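Local coordinates for probable 2-phosphosulfolactate phosphatase (Clostridium acetobutylicum, PDB 1VR0), which probably catalyses the magnesium-dependent hydrolysis of (2R)-O-phospho-3-sulfolactate to (2R)-3-sulfolactate and phosphate, at residues R56-L61 against L67-E72; L61-A66 against E89-S94. All coordinates share one frame; numbering follows the deposited sequence.

Contact 1 of 2, residues R56-L61 against L67-E72; sequences RVVPVL and LKKVKE
K69 meets the 56-61 segment with the carbon part of its chain. Its CG packs against CG1 of V60 at 4.0 Å, the two side chains lying at a slant to each other. Further out along the same lysine, CE comes within 4.4 Å of V58 CG1, a looser touch. V58 and V60, either side of P59, both aim their CB toward the helix, and the lysine lies over the pair. A bend at the second torsion of K69 (chi2 -46°) turns the chain past V60 and carries its outer part along beside V58. Beyond the last carbon the ammonium group meets E72, one turn later in the same helix: K69 NZ and E72 OE2 form a salt bridge of 3.0 Å, with the carboxylate oxygen approached on its syn side and about 18° out of plane.

The next shell belongs to the sheet. Strand 56-59 is an edge strand of the three-stranded parallel sheet, next to strand 109-113, to which V58 and V60 make backbone hydrogen bonds; V57 makes another with I246. I111 of strand 109-113 touches both V58 and K69. Y73, at the far end of the helix, touches R56 and V58. Helix 63-73 is the connection of a beta-alpha-beta crossover that runs from strand 56-59 to strand 77-81, passing over strand 109-113, which lies between them in the parallel sheet.

No hydrogen bond joins the two segments. The methylenes give K69 an apolar side against the valines, while NZ is paired with E72; this pairing within the helix would be expected to favour the course the lysine chain takes.

Contact 2 of 2, residues L61-A66 against E89-S94; sequences LTVEEA and EGFDFS
F91 has its CG anti to the carbonyl carbon (chi1 -84°), which swings the ring back toward the helix although the CB itself does not aim there. V63 places CG1 opposite its backbone N (chi1 172°), pushing that methyl out from the first turn of the helix to meet the ring. The touch is at the far end of the phenyl group: V63 CG1 stands 4.1 Å from F91 CE1, and A66 CB, one turn further on, is likewise 4.1 Å from F91 CZ. Both methyl groups come at the ring obliquely, so this is ordinary apolar packing of adjacent ring carbons against two residues on one helix face.

The helix that supplies these residues starts just here. T62 is its N-cap: E65 N donates to T62 OG1 at 3.0 Å in a fairly straight bond (162°), and A66 N donates to T62 O at 3.1 Å. These two bonds close the first turn, from which V63 and A66 point toward the loop. Helix 63-73 is the connection between strands 56-59 and 77-81 of the small parallel sheet, and the loop 89-94 returns along the outer strand 77-81. There D92 and F93 make backbone hydrogen bonds with L79, S94 does so with G81, and D92 OD2 also accepts from L79 N, which holds the loop to the strand just after F91.

From that anchorage the phenyl ring reaches in over the sheet, also touching L79 and T113, while A66 rests on L79 and I111 and V63 reaches I88.

Contacts 1 and 2 both use helix 63-73, contact 2 at its first turn and contact 1 further along, against different neighbours, and L61 belongs to both. Their centres lie 9 Å apart and they meet directly at V60, whose CG2 packs 3.7 Å from A66 CB and whose CB is 3.5 Å from E65 CG. A66 therefore joins the F91 ring to V60, and V60 passes the packing on to K69. Neither contact touches the ligand: the F91 side chain is about 11 Å from the bound (2R)-3-sulfolactic acid. The loop of contact 2 nevertheless runs straight into the pocket, since N95, the residue after S94, lines it, together with E82, K84 and G85 earlier in the chain.

Contact 1 of 2, residues R56-L61 against L67-E72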
ATOM      1  N   ARG A  56       8.327 -28.501  14.066  1.00 40.53           N
ATOM      2  CA  ARG A  56       7.355 -27.430  14.019  1.00 40.34           C
ATOM      3  C   ARG A  56       7.993 -26.112  14.374  1.00 39.89           C
ATOM      4  O   ARG A  56       9.005 -26.080  15.054  1.00 39.60           O
ATOM      5  CB  ARG A  56       6.205 -27.718  14.988  1.00 40.45           C
ATOM      6  CG  ARG A  56       6.594 -27.644  16.472  1.00 40.49           C
ATOM      7  CD  ARG A  56       5.360 -27.662  17.364  1.00 40.54           C
ATOM      8  NE  ARG A  56       4.700 -28.957  17.423  1.00 38.92           N
ATOM      9  CZ  ARG A  56       5.087 -29.948  18.220  1.00 40.49           C
ATOM     10  NH1 ARG A  56       6.134 -29.816  19.022  1.00 39.40           N
ATOM     11  NH2 ARG A  56       4.428 -31.092  18.208  1.00 41.28           N
ATOM     12  N   VAL A  57       7.379 -25.028  13.915  1.00 39.83           N
ATOM     13  CA  VAL A  57       7.733 -23.693  14.356  1.00 39.76           C
ATOM     14  C   VAL A  57       6.545 -23.118  15.109  1.00 39.84           C
ATOM     15  O   VAL A  57       5.439 -23.159  14.610  1.00 40.19           O
ATOM     16  CB  VAL A  57       8.056 -22.744  13.184  1.00 39.55           C
ATOM     17  CG1 VAL A  57       8.410 -21.385  13.728  1.00 39.87           C
ATOM     18  CG2 VAL A  57       9.200 -23.286  12.310  1.00 39.44           C
ATOM     19  N   VAL A  58       6.789 -22.566  16.301  1.00 39.86           N
ATOM     20  CA  VAL A  58       5.766 -21.892  17.087  1.00 39.33           C
ATOM     21  C   VAL A  58       6.115 -20.392  17.166  1.00 39.48           C
ATOM     22  O   VAL A  58       6.998 -20.008  17.927  1.00 38.85           O
ATOM     23  CB  VAL A  58       5.719 -22.437  18.509  1.00 39.49           C
ATOM     24  CG1 VAL A  58       4.627 -21.714  19.317  1.00 39.94           C
ATOM     25  CG2 VAL A  58       5.536 -23.931  18.519  1.00 39.06           C
ATOM     26  N   PRO A  59       5.431 -19.542  16.367  1.00 39.68           N
ATOM     27  CA  PRO A  59       5.622 -18.111  16.407  1.00 39.72           C
ATOM     28  C   PRO A  59       4.901 -17.443  17.581  1.00 39.72           C
ATOM     29  O   PRO A  59       3.753 -17.730  17.856  1.00 39.12           O
ATOM     30  CB  PRO A  59       5.010 -17.655  15.082  1.00 40.29           C
ATOM     31  CG  PRO A  59       3.988 -18.601  14.798  1.00 39.72           C
ATOM     32  CD  PRO A  59       4.430 -19.912  15.356  1.00 39.49           C
ATOM     33  N   VAL A  60       5.605 -16.570  18.284  1.00 40.23           N
ATOM     34  CA  VAL A  60       5.034 -15.814  19.391  1.00 40.45           C
ATOM     35  C   VAL A  60       5.404 -14.319  19.279  1.00 40.89           C
ATOM     36  O   VAL A  60       6.298 -13.915  18.514  1.00 41.38           O
ATOM     37  CB  VAL A  60       5.473 -16.378  20.739  1.00 40.55           C
ATOM     38  CG1 VAL A  60       5.091 -17.854  20.839  1.00 41.03           C
ATOM     39  CG2 VAL A  60       6.968 -16.180  20.984  1.00 40.27           C
ATOM     40  N   LEU A  61       4.705 -13.493  20.043  1.00 41.06           N
ATOM     41  CA  LEU A  61       4.854 -12.049  19.932  1.00 40.89           C
ATOM     42  C   LEU A  61       5.874 -11.484  20.930  1.00 40.91           C
ATOM     43  O   LEU A  61       6.486 -10.456  20.667  1.00 41.04           O
ATOM     44  CB  LEU A  61       3.484 -11.358  20.044  1.00 40.49           C
ATOM     45  CG  LEU A  61       2.453 -11.690  18.941  1.00 40.84           C
ATOM     46  CD1 LEU A  61       1.251 -10.802  19.033  1.00 39.78           C
ATOM     47  CD2 LEU A  61       3.009 -11.652  17.495  1.00 41.98           C
ATOM     48  N   LEU A  67       9.749 -17.793  26.260  1.00 40.25           N
ATOM     49  CA  LEU A  67      10.419 -18.533  27.342  1.00 40.49           C
ATOM     50  C   LEU A  67       9.462 -19.472  28.042  1.00 40.44           C
ATOM     51  O   LEU A  67       9.867 -20.518  28.547  1.00 40.85           O
ATOM     52  CB  LEU A  67      11.084 -17.583  28.354  1.00 40.34           C
ATOM     53  CG  LEU A  67      12.192 -16.694  27.734  1.00 41.25           C
ATOM     54  CD1 LEU A  67      12.699 -15.580  28.682  1.00 40.72           C
ATOM     55  CD2 LEU A  67      13.355 -17.543  27.221  1.00 39.97           C
ATOM     56  N   LYS A  68       8.197 -19.088  28.073  1.00 40.45           N
ATOM     57  CA  LYS A  68       7.142 -19.903  28.636  1.00 41.05           C
ATOM     58  C   LYS A  68       6.866 -21.113  27.716  1.00 40.85           C
ATOM     59  O   LYS A  68       6.734 -22.250  28.184  1.00 40.62           O
ATOM     60  CB  LYS A  68       5.902 -19.011  28.828  1.00 41.25           C
ATOM     61  CG  LYS A  68       4.716 -19.618  29.584  1.00 42.69           C
ATOM     62  CD  LYS A  68       3.363 -19.037  29.055  1.00 43.10           C
ATOM     63  CE  LYS A  68       2.177 -19.303  30.021  1.00 43.43           C
ATOM     64  NZ  LYS A  68       0.975 -18.518  29.607  1.00 42.99           N
ATOM     65  N   LYS A  69       6.833 -20.870  26.409  1.00 40.84           N
ATOM     66  CA  LYS A  69       6.614 -21.932  25.426  1.00 41.28           C
ATOM     67  C   LYS A  69       7.695 -23.033  25.430  1.00 41.38           C
ATOM     68  O   LYS A  69       7.386 -24.204  25.202  1.00 41.29           O
ATOM     69  CB  LYS A  69       6.495 -21.346  24.012  1.00 41.74           C
ATOM     70  CG  LYS A  69       5.121 -20.729  23.636  1.00 42.73           C
ATOM     71  CD  LYS A  69       3.954 -21.630  24.038  1.00 43.98           C
ATOM     72  CE  LYS A  69       2.664 -21.354  23.251  1.00 43.97           C
ATOM     73  NZ  LYS A  69       1.666 -22.466  23.493  1.00 43.80           N
ATOM     74  N   VAL A  70       8.951 -22.670  25.690  1.00 41.51           N
ATOM     75  CA  VAL A  70      10.025 -23.667  25.870  1.00 41.37           C
ATOM     76  C   VAL A  70       9.675 -24.741  26.901  1.00 41.29           C
ATOM     77  O   VAL A  70       9.863 -25.936  26.661  1.00 41.54           O
ATOM     78  CB  VAL A  70      11.341 -23.015  26.350  1.00 41.29           C
ATOM     79  CG1 VAL A  70      12.275 -24.066  27.012  1.00 41.33           C
ATOM     80  CG2 VAL A  70      12.030 -22.309  25.201  1.00 41.35           C
ATOM     81  N   LYS A  71       9.199 -24.306  28.057  1.00 41.25           N
ATOM     82  CA  LYS A  71       8.856 -25.227  29.123  1.00 41.48           C
ATOM     83  C   LYS A  71       7.781 -26.206  28.651  1.00 41.46           C
ATOM     84  O   LYS A  71       7.797 -27.351  29.027  1.00 41.88           O
ATOM     85  CB  LYS A  71       8.400 -24.470  30.391  1.00 41.36           C
ATOM     86  N   GLU A  72       6.867 -25.760  27.802  1.00 41.69           N
ATOM     87  CA  GLU A  72       5.788 -26.611  27.300  1.00 42.02           C
ATOM     88  C   GLU A  72       6.233 -27.703  26.344  1.00 41.23           C
ATOM     89  O   GLU A  72       5.644 -28.775  26.335  1.00 41.33           O
ATOM     90  CB  GLU A  72       4.759 -25.785  26.550  1.00 41.76           C
ATOM     91  CG  GLU A  72       3.774 -25.075  27.424  1.00 43.65           C
ATOM     92  CD  GLU A  72       2.894 -24.144  26.610  1.00 45.35           C
ATOM     93  OE1 GLU A  72       2.681 -22.990  27.100  1.00 50.01           O
ATOM     94  OE2 GLU A  72       2.459 -24.562  25.478  1.00 46.74           O
TER

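Contact 2 of 2, residues L61-A66 against E89-S94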
ATOM      1  N   LEU A  61       4.705 -13.493  20.043  1.00 41.06           N
ATOM      2  CA  LEU A  61       4.854 -12.049  19.932  1.00 40.89           C
ATOM      3  C   LEU A  61       5.874 -11.484  20.930  1.00 40.91           C
ATOM      4  O   LEU A  61       6.486 -10.456  20.667  1.00 41.04           O
ATOM      5  CB  LEU A  61       3.484 -11.358  20.044  1.00 40.49           C
ATOM      6  CG  LEU A  61       2.453 -11.690  18.941  1.00 40.84           C
ATOM      7  CD1 LEU A  61       1.251 -10.802  19.033  1.00 39.78           C
ATOM      8  CD2 LEU A  61       3.009 -11.652  17.495  1.00 41.98           C
ATOM      9  N   THR A  62       6.075 -12.129  22.065  1.00 40.91           N
ATOM     10  CA  THR A  62       6.987 -11.555  23.046  1.00 41.14           C
ATOM     11  C   THR A  62       8.029 -12.553  23.470  1.00 41.54           C
ATOM     12  O   THR A  62       7.809 -13.765  23.410  1.00 42.21           O
ATOM     13  CB  THR A  62       6.249 -11.027  24.319  1.00 40.77           C
ATOM     14  OG1 THR A  62       5.780 -12.120  25.127  1.00 41.15           O
ATOM     15  CG2 THR A  62       5.095 -10.181  23.913  1.00 40.13           C
ATOM     16  N   VAL A  63       9.148 -12.034  23.944  1.00 41.63           N
ATOM     17  CA  VAL A  63      10.183 -12.864  24.543  1.00 41.74           C
ATOM     18  C   VAL A  63       9.654 -13.630  25.749  1.00 41.96           C
ATOM     19  O   VAL A  63       9.984 -14.796  25.948  1.00 42.41           O
ATOM     20  CB  VAL A  63      11.415 -11.998  24.933  1.00 41.63           C
ATOM     21  CG1 VAL A  63      12.446 -12.806  25.735  1.00 40.99           C
ATOM     22  CG2 VAL A  63      12.024 -11.382  23.645  1.00 41.44           C
ATOM     23  N   GLU A  64       8.829 -12.989  26.556  1.00 42.28           N
ATOM     24  CA  GLU A  64       8.325 -13.651  27.758  1.00 42.54           C
ATOM     25  C   GLU A  64       7.475 -14.889  27.412  1.00 42.15           C
ATOM     26  O   GLU A  64       7.613 -15.941  27.997  1.00 41.68           O
ATOM     27  CB  GLU A  64       7.519 -12.660  28.561  1.00 42.61           C
ATOM     28  CG  GLU A  64       7.363 -13.077  29.975  1.00 44.76           C
ATOM     29  CD  GLU A  64       6.107 -12.495  30.609  1.00 47.51           C
ATOM     30  OE1 GLU A  64       6.015 -12.561  31.867  1.00 48.59           O
ATOM     31  OE2 GLU A  64       5.230 -11.981  29.848  1.00 48.92           O
ATOM     32  N   GLU A  65       6.623 -14.739  26.415  1.00 42.41           N
ATOM     33  CA  GLU A  65       5.787 -15.832  25.933  1.00 42.38           C
ATOM     34  C   GLU A  65       6.641 -16.957  25.302  1.00 41.88           C
ATOM     35  O   GLU A  65       6.312 -18.127  25.448  1.00 41.23           O
ATOM     36  CB  GLU A  65       4.730 -15.251  24.986  1.00 43.13           C
ATOM     37  CG  GLU A  65       4.063 -16.191  23.991  1.00 46.21           C
ATOM     38  CD  GLU A  65       2.857 -16.957  24.523  1.00 50.52           C
ATOM     39  OE1 GLU A  65       2.829 -17.326  25.745  1.00 52.17           O
ATOM     40  OE2 GLU A  65       1.956 -17.200  23.657  1.00 52.58           O
ATOM     41  N   ALA A  66       7.748 -16.587  24.637  1.00 41.56           N
ATOM     42  CA  ALA A  66       8.707 -17.552  24.074  1.00 41.04           C
ATOM     43  C   ALA A  66       9.361 -18.408  25.146  1.00 40.50           C
ATOM     44  O   ALA A  66       9.503 -19.620  24.967  1.00 40.28           O
ATOM     45  CB  ALA A  66       9.775 -16.847  23.241  1.00 40.69           C
ATOM     46  N   GLU A  89      19.020 -11.984  23.778  1.00 39.52           N
ATOM     47  CA  GLU A  89      19.855 -12.501  24.886  1.00 39.74           C
ATOM     48  C   GLU A  89      19.209 -13.777  25.424  1.00 39.89           C
ATOM     49  O   GLU A  89      18.010 -13.803  25.611  1.00 40.19           O
ATOM     50  CB  GLU A  89      20.051 -11.442  26.010  1.00 39.40           C
ATOM     51  CG  GLU A  89      21.416 -11.427  26.683  1.00 38.93           C
ATOM     52  N   GLY A  90      19.998 -14.839  25.620  1.00 39.95           N
ATOM     53  CA  GLY A  90      19.498 -16.123  26.122  1.00 39.60           C
ATOM     54  C   GLY A  90      18.891 -17.069  25.081  1.00 39.84           C
ATOM     55  O   GLY A  90      18.503 -18.185  25.429  1.00 40.01           O
ATOM     56  N   PHE A  91      18.781 -16.643  23.819  1.00 39.64           N
ATOM     57  CA  PHE A  91      18.217 -17.505  22.760  1.00 39.50           C
ATOM     58  C   PHE A  91      19.301 -18.404  22.192  1.00 39.28           C
ATOM     59  O   PHE A  91      20.479 -18.183  22.430  1.00 39.08           O
ATOM     60  CB  PHE A  91      17.570 -16.674  21.620  1.00 39.69           C
ATOM     61  CG  PHE A  91      16.141 -16.253  21.882  1.00 38.95           C
ATOM     62  CD1 PHE A  91      15.679 -15.999  23.172  1.00 39.87           C
ATOM     63  CD2 PHE A  91      15.266 -16.112  20.840  1.00 39.45           C
ATOM     64  CE1 PHE A  91      14.361 -15.614  23.403  1.00 39.43           C
ATOM     65  CE2 PHE A  91      13.928 -15.731  21.064  1.00 40.44           C
ATOM     66  CZ  PHE A  91      13.486 -15.487  22.353  1.00 40.28           C
ATOM     67  N   ASP A  92      18.887 -19.412  21.434  1.00 39.17           N
ATOM     68  CA  ASP A  92      19.813 -20.386  20.866  1.00 39.09           C
ATOM     69  C   ASP A  92      20.332 -19.909  19.518  1.00 39.60           C
ATOM     70  O   ASP A  92      21.520 -20.046  19.218  1.00 39.38           O
ATOM     71  CB  ASP A  92      19.121 -21.751  20.745  1.00 38.57           C
ATOM     72  CG  ASP A  92      18.700 -22.300  22.092  1.00 37.55           C
ATOM     73  OD1 ASP A  92      19.563 -22.368  22.982  1.00 38.62           O
ATOM     74  OD2 ASP A  92      17.518 -22.634  22.291  1.00 34.04           O
ATOM     75  N   PHE A  93      19.438 -19.342  18.717  1.00 39.81           N
ATOM     76  CA  PHE A  93      19.786 -18.875  17.403  1.00 40.17           C
ATOM     77  C   PHE A  93      19.182 -17.524  17.137  1.00 40.29           C
ATOM     78  O   PHE A  93      18.348 -17.010  17.892  1.00 40.27           O
ATOM     79  CB  PHE A  93      19.343 -19.897  16.352  1.00 41.04           C
ATOM     80  CG  PHE A  93      19.954 -21.229  16.563  1.00 42.13           C
ATOM     81  CD1 PHE A  93      21.339 -21.405  16.364  1.00 44.20           C
ATOM     82  CD2 PHE A  93      19.200 -22.285  17.045  1.00 42.99           C
ATOM     83  CE1 PHE A  93      21.977 -22.646  16.624  1.00 42.56           C
ATOM     84  CE2 PHE A  93      19.811 -23.519  17.313  1.00 44.29           C
ATOM     85  CZ  PHE A  93      21.226 -23.693  17.096  1.00 42.77           C
ATOM     86  N   SER A  94      19.633 -16.951  16.036  1.00 40.24           N
ATOM     87  CA  SER A  94      19.261 -15.619  15.633  1.00 39.93           C
ATOM     88  C   SER A  94      18.233 -15.796  14.545  1.00 39.62           C
ATOM     89  O   SER A  94      17.462 -16.746  14.622  1.00 39.49           O
ATOM     90  CB  SER A  94      20.537 -14.883  15.222  1.00 39.62           C
ATOM     91  OG  SER A  94      20.294 -13.929  14.250  1.00 40.91           O
TER